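Local atomic coordinates of 3-oxoacyl-[acyl-carrier-protein] reductase (Sinorhizobium meliloti, PDB entry 3U9L), a protein that is a short-chain dehydrogenase/reductase that probably reduces 3-oxoacyl-[acyl-carrier-protein] with NADPH. Residues W181-F193 and S256-D270. Sequence-based numbering, arbitrary orientation.
Sequences WGIETSIIVPGAF and SGKRPFRVHVDPAED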
loop_
_atom_site.group_PDB
_atom_site.type_symbol
_atom_site.label_atom_id
_atom_site.label_comp_id
_atom_site.label_asym_id
_atom_site.label_seq_id
_atom_site.Cartn_x
_atom_site.Cartn_y
_atom_site.Cartn_z
ATOM N N TRP A 181 5.853 -14.399 -19.591
ATOM C CA TRP A 181 5.944 -13.648 -20.822
ATOM C C TRP A 181 7.363 -13.251 -21.143
ATOM O O TRP A 181 7.577 -12.556 -22.113
ATOM C CB TRP A 181 5.037 -12.429 -20.840
ATOM C CG TRP A 181 3.562 -12.637 -20.646
ATOM C CD1 TRP A 181 2.885 -12.732 -19.438
ATOM C CD2 TRP A 181 2.548 -12.648 -21.668
ATOM N NE1 TRP A 181 1.521 -12.819 -19.649
ATOM C CE2 TRP A 181 1.291 -12.804 -21.001
ATOM C CE3 TRP A 181 2.586 -12.569 -23.069
ATOM C CZ2 TRP A 181 0.095 -12.841 -21.691
ATOM C CZ3 TRP A 181 1.393 -12.638 -23.757
ATOM C CH2 TRP A 181 0.147 -12.772 -23.054
ATOM N N GLY A 182 8.338 -13.716 -20.374
ATOM C CA GLY A 182 9.710 -13.328 -20.574
ATOM C C GLY A 182 10.161 -11.954 -20.031
ATOM O O GLY A 182 11.303 -11.527 -20.293
ATOM N N ILE A 183 9.274 -11.254 -19.314
ATOM C CA ILE A 183 9.560 -9.914 -18.824
ATOM C C ILE A 183 10.187 -9.928 -17.411
ATOM O O ILE A 183 9.676 -10.559 -16.491
ATOM C CB ILE A 183 8.339 -9.005 -18.919
ATOM C CG1 ILE A 183 8.003 -8.795 -20.410
ATOM C CG2 ILE A 183 8.565 -7.634 -18.239
ATOM C CD1 ILE A 183 6.542 -8.286 -20.563
ATOM N N GLU A 184 11.318 -9.261 -17.300
ATOM C CA GLU A 184 12.108 -9.242 -16.089
ATOM C C GLU A 184 11.691 -8.044 -15.228
ATOM O O GLU A 184 11.176 -7.056 -15.751
ATOM C CB GLU A 184 13.579 -9.109 -16.460
ATOM C CG GLU A 184 14.526 -9.729 -15.429
ATOM C CD GLU A 184 15.955 -9.971 -15.985
ATOM O OE1 GLU A 184 16.107 -9.811 -17.245
ATOM O OE2 GLU A 184 16.879 -10.330 -15.154
ATOM N N THR A 185 11.962 -8.119 -13.931
ATOM C CA THR A 185 11.651 -7.040 -13.001
ATOM C C THR A 185 12.834 -6.780 -12.089
ATOM O O THR A 185 13.475 -7.726 -11.580
ATOM C CB THR A 185 10.494 -7.414 -12.080
ATOM O OG1 THR A 185 9.291 -7.545 -12.850
ATOM C CG2 THR A 185 10.262 -6.310 -11.026
ATOM N N SER A 186 13.105 -5.507 -11.841
ATOM C CA SER A 186 14.068 -5.146 -10.838
ATOM C C SER A 186 13.509 -3.928 -10.068
ATOM O O SER A 186 12.947 -2.989 -10.679
ATOM C CB SER A 186 15.444 -4.906 -11.512
ATOM O OG SER A 186 16.362 -4.484 -10.515
ATOM N N ILE A 187 13.603 -3.953 -8.730
ATOM C CA ILE A 187 13.018 -2.928 -7.924
ATOM C C ILE A 187 14.149 -2.197 -7.177
ATOM O O ILE A 187 14.967 -2.797 -6.491
ATOM C CB ILE A 187 12.038 -3.479 -6.872
ATOM C CG1 ILE A 187 10.891 -4.277 -7.559
ATOM C CG2 ILE A 187 11.500 -2.298 -6.034
ATOM C CD1 ILE A 187 9.850 -5.021 -6.679
ATOM N N ILE A 188 14.195 -0.897 -7.348
ATOM C CA ILE A 188 15.191 -0.079 -6.691
ATOM C C ILE A 188 14.551 0.450 -5.411
ATOM O O ILE A 188 13.433 0.986 -5.415
ATOM C CB ILE A 188 15.627 1.106 -7.596
ATOM C CG1 ILE A 188 15.950 0.641 -9.057
ATOM C CG2 ILE A 188 16.739 1.889 -6.944
ATOM C CD1 ILE A 188 16.986 -0.509 -9.209
ATOM N N VAL A 189 15.285 0.273 -4.330
ATOM C CA VAL A 189 14.851 0.665 -3.015
ATOM C C VAL A 189 15.750 1.797 -2.414
ATOM O O VAL A 189 16.699 1.552 -1.691
ATOM C CB VAL A 189 14.695 -0.568 -2.092
ATOM C CG1 VAL A 189 14.076 -0.172 -0.789
ATOM C CG2 VAL A 189 13.805 -1.617 -2.791
ATOM N N PRO A 190 15.434 3.049 -2.751
ATOM C CA PRO A 190 16.203 4.222 -2.270
ATOM C C PRO A 190 15.834 4.590 -0.866
ATOM O O PRO A 190 14.648 4.572 -0.523
ATOM C CB PRO A 190 15.770 5.376 -3.199
ATOM C CG PRO A 190 14.797 4.809 -4.153
ATOM C CD PRO A 190 14.354 3.435 -3.674
ATOM N N GLY A 191 16.848 4.904 -0.061
ATOM C CA GLY A 191 16.622 5.394 1.293
ATOM C C GLY A 191 16.466 6.903 1.238
ATOM O O GLY A 191 16.143 7.480 0.184
ATOM N N ALA A 192 16.722 7.529 2.376
ATOM C CA ALA A 192 16.605 8.977 2.547
ATOM C C ALA A 192 17.820 9.676 2.025
ATOM O O ALA A 192 18.955 9.323 2.386
ATOM C CB ALA A 192 16.452 9.317 4.032
ATOM N N PHE A 193 17.602 10.688 1.198
ATOM C CA PHE A 193 18.738 11.494 0.751
ATOM C C PHE A 193 18.594 12.975 1.199
ATOM O O PHE A 193 19.601 13.644 1.418
ATOM C CB PHE A 193 18.919 11.389 -0.756
ATOM C CG PHE A 193 19.490 10.078 -1.208
ATOM C CD1 PHE A 193 20.848 9.955 -1.434
ATOM C CD2 PHE A 193 18.671 8.961 -1.394
ATOM C CE1 PHE A 193 21.398 8.771 -1.846
ATOM C CE2 PHE A 193 19.219 7.736 -1.800
ATOM C CZ PHE A 193 20.573 7.638 -2.031
ATOM N N SER A 256 20.796 -10.372 -19.362
ATOM C CA SER A 256 19.402 -10.697 -19.196
ATOM C C SER A 256 19.273 -11.994 -18.409
ATOM O O SER A 256 20.047 -12.938 -18.612
ATOM C CB SER A 256 18.711 -10.860 -20.535
ATOM O OG SER A 256 17.345 -11.113 -20.277
ATOM N N GLY A 257 18.311 -12.051 -17.495
ATOM C CA GLY A 257 18.219 -13.229 -16.655
ATOM C C GLY A 257 19.091 -13.215 -15.410
ATOM O O GLY A 257 18.869 -14.018 -14.497
ATOM N N LYS A 258 20.090 -12.346 -15.352
ATOM C CA LYS A 258 20.895 -12.226 -14.130
ATOM C C LYS A 258 20.701 -10.909 -13.355
ATOM O O LYS A 258 21.512 -10.568 -12.493
ATOM C CB LYS A 258 22.389 -12.396 -14.433
ATOM C CG LYS A 258 22.770 -13.758 -15.099
ATOM C CD LYS A 258 24.323 -13.967 -15.013
ATOM C CE LYS A 258 25.119 -13.342 -16.189
ATOM N NZ LYS A 258 24.888 -14.036 -17.540
ATOM N N ARG A 259 19.656 -10.162 -13.663
ATOM C CA ARG A 259 19.375 -8.947 -12.888
ATOM C C ARG A 259 18.866 -9.191 -11.451
ATOM O O ARG A 259 18.018 -10.056 -11.220
ATOM C CB ARG A 259 18.425 -8.062 -13.686
ATOM C CG ARG A 259 19.060 -7.671 -14.997
ATOM C CD ARG A 259 18.194 -6.763 -15.775
ATOM N NE ARG A 259 18.903 -6.179 -16.917
ATOM C CZ ARG A 259 18.667 -6.491 -18.196
ATOM N NH1 ARG A 259 17.709 -7.357 -18.510
ATOM N NH2 ARG A 259 19.344 -5.875 -19.165
ATOM N N PRO A 260 19.361 -8.397 -10.480
ATOM C CA PRO A 260 18.887 -8.576 -9.105
ATOM C C PRO A 260 17.415 -8.216 -9.068
ATOM O O PRO A 260 17.033 -7.311 -9.809
ATOM C CB PRO A 260 19.661 -7.522 -8.299
ATOM C CG PRO A 260 20.392 -6.600 -9.357
ATOM C CD PRO A 260 20.104 -7.139 -10.726
ATOM N N PHE A 261 16.644 -8.845 -8.186
ATOM C CA PHE A 261 15.251 -8.466 -7.955
ATOM C C PHE A 261 15.050 -7.093 -7.217
ATOM O O PHE A 261 14.205 -6.339 -7.615
ATOM C CB PHE A 261 14.522 -9.585 -7.191
ATOM C CG PHE A 261 13.042 -9.356 -7.046
ATOM C CD1 PHE A 261 12.218 -9.394 -8.152
ATOM C CD2 PHE A 261 12.475 -9.109 -5.801
ATOM C CE1 PHE A 261 10.853 -9.186 -8.036
ATOM C CE2 PHE A 261 11.094 -8.910 -5.667
ATOM C CZ PHE A 261 10.283 -8.943 -6.793
ATOM N N ARG A 262 15.873 -6.820 -6.225
ATOM C CA ARG A 262 15.884 -5.539 -5.541
ATOM C C ARG A 262 17.287 -5.001 -5.390
ATOM O O ARG A 262 18.185 -5.761 -5.187
ATOM C CB ARG A 262 15.264 -5.603 -4.164
ATOM C CG ARG A 262 13.851 -5.883 -4.107
ATOM C CD ARG A 262 13.376 -5.844 -2.723
ATOM N NE ARG A 262 11.977 -6.147 -2.672
ATOM C CZ ARG A 262 11.014 -5.290 -2.884
ATOM N NH1 ARG A 262 9.787 -5.713 -2.838
ATOM N NH2 ARG A 262 11.236 -4.025 -2.830
ATOM N N VAL A 263 17.448 -3.688 -5.452
ATOM C CA VAL A 263 18.776 -3.085 -5.238
ATOM C C VAL A 263 18.498 -2.016 -4.189
ATOM O O VAL A 263 17.586 -1.206 -4.354
ATOM C CB VAL A 263 19.417 -2.485 -6.547
ATOM C CG1 VAL A 263 20.712 -1.754 -6.248
ATOM C CG2 VAL A 263 19.702 -3.578 -7.574
ATOM N N HIS A 264 19.231 -2.078 -3.083
ATOM C CA HIS A 264 19.082 -1.169 -1.947
ATOM C C HIS A 264 20.130 -0.060 -2.064
ATOM O O HIS A 264 21.321 -0.341 -2.195
ATOM C CB HIS A 264 19.153 -1.950 -0.619
ATOM C CG HIS A 264 18.063 -2.978 -0.499
ATOM N ND1 HIS A 264 16.774 -2.655 -0.123
ATOM C CD2 HIS A 264 18.043 -4.307 -0.777
ATOM C CE1 HIS A 264 16.016 -3.743 -0.176
ATOM N NE2 HIS A 264 16.750 -4.756 -0.580
ATOM N N VAL A 265 19.688 1.191 -2.052
ATOM C CA VAL A 265 20.603 2.331 -2.059
ATOM C C VAL A 265 20.218 3.281 -0.937
ATOM O O VAL A 265 19.431 4.196 -1.139
ATOM C CB VAL A 265 20.535 3.066 -3.387
ATOM C CG1 VAL A 265 21.591 4.210 -3.453
ATOM C CG2 VAL A 265 20.733 2.082 -4.591
ATOM N N ASP A 266 20.721 3.025 0.260
ATOM C CA ASP A 266 20.178 3.667 1.467
ATOM C C ASP A 266 21.329 4.037 2.432
ATOM O O ASP A 266 21.647 3.294 3.345
ATOM C CB ASP A 266 19.130 2.772 2.173
ATOM C CG ASP A 266 18.699 3.333 3.559
ATOM O OD1 ASP A 266 18.860 4.575 3.824
ATOM O OD2 ASP A 266 18.206 2.544 4.390
ATOM N N PRO A 267 21.980 5.168 2.183
ATOM C CA PRO A 267 23.058 5.646 3.077
ATOM C C PRO A 267 22.664 5.807 4.563
ATOM O O PRO A 267 23.515 5.630 5.449
ATOM C CB PRO A 267 23.391 7.040 2.534
ATOM C CG PRO A 267 22.781 7.122 1.154
ATOM C CD PRO A 267 21.652 6.108 1.095
ATOM N N ALA A 268 21.423 6.168 4.853
ATOM C CA ALA A 268 21.006 6.277 6.233
ATOM C C ALA A 268 20.834 4.902 6.879
ATOM O O ALA A 268 20.654 4.847 8.082
ATOM C CB ALA A 268 19.739 7.039 6.339
ATOM N N GLU A 269 20.832 3.814 6.080
ATOM C CA GLU A 269 20.718 2.453 6.622
ATOM C C GLU A 269 19.505 2.291 7.559
ATOM O O GLU A 269 19.651 1.902 8.703
ATOM C CB GLU A 269 22.014 2.055 7.333
ATOM C CG GLU A 269 23.291 2.087 6.421
ATOM C CD GLU A 269 23.282 0.949 5.373
ATOM O OE1 GLU A 269 22.412 0.037 5.475
ATOM O OE2 GLU A 269 24.119 0.958 4.424
ATOM N N ASP A 270 18.312 2.601 7.051
ATOM C CA ASP A 270 17.103 2.437 7.827
ATOM C C ASP A 270 16.598 0.950 7.936
ATOM O O ASP A 270 15.581 0.720 8.585
ATOM C CB ASP A 270 15.960 3.335 7.315
ATOM C CG ASP A 270 15.443 2.932 5.918
ATOM O OD1 ASP A 270 15.468 1.694 5.543
ATOM O OD2 ASP A 270 15.047 3.888 5.174
HETATM O O HOH W 1 15.193 -9.599 -11.229
HETATM O O HOH W 2 16.890 0.119 0.901
HETATM O O HOH W 3 16.621 5.968 4.729
HETATM O O HOH W 4 19.532 6.859 3.252
#
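Glu184 reaches across to the loop 256-259 with an extended chain, its CG trans to the backbone N (chi1 -152°). Glu184 OE1 accepts a nearly straight bond from Gly257 N at 3.2 Å. Arg259 NH1 meets the same oxygen from the opposite face of the carboxylate, in a salt bridge. Glu184 OE2 accepts from Arg259 N. Three donors thus hold the carboxylate, and an alanine here would probably leave Gly257 N, Arg259 N and Arg259 NH1 without this acceptor, and the loop 256-259 less firmly tied to the strand. NE and NH2 of Arg259 bind the carbonyls of Val251 and Val252, at the end of helix 242-252. Water 1 joins Thr185 O to Arg259 O. Ser186 OG donates to Pro260 O at 3.0 Å.

From Ile187 the strands pair in parallel. Ile187 N binds Phe261 O at 2.7 Å, and Ile187 O receives Val263 N. Ile187 CD1 lies 3.9 Å from Phe261 CZ and also rests over one face of the Arg262 guanidinium. That group forms salt bridges with Asp168 and Asp280. Ile188 CD1 packs beside Val263 CB, on the face lined by helix 242-252. Val189 N donates to Val263 O, and Val189 O accepts from Val265 N. Val189 CG2 touches the guanidinium edge of Arg262, 3.5 Å from NH2. Gly191 N closes the ladder on Val265 O. The Phe193 ring meets Val265 CG1 at its edge, and Phe193 CZ sits 3.6 Å from Pro267 CD.

Strand 262-265 is the last of the seven-stranded Rossmann-type sheet. The backbone ladder fixes its register, while the three-donor carboxylate probably sets the course of the loop before it.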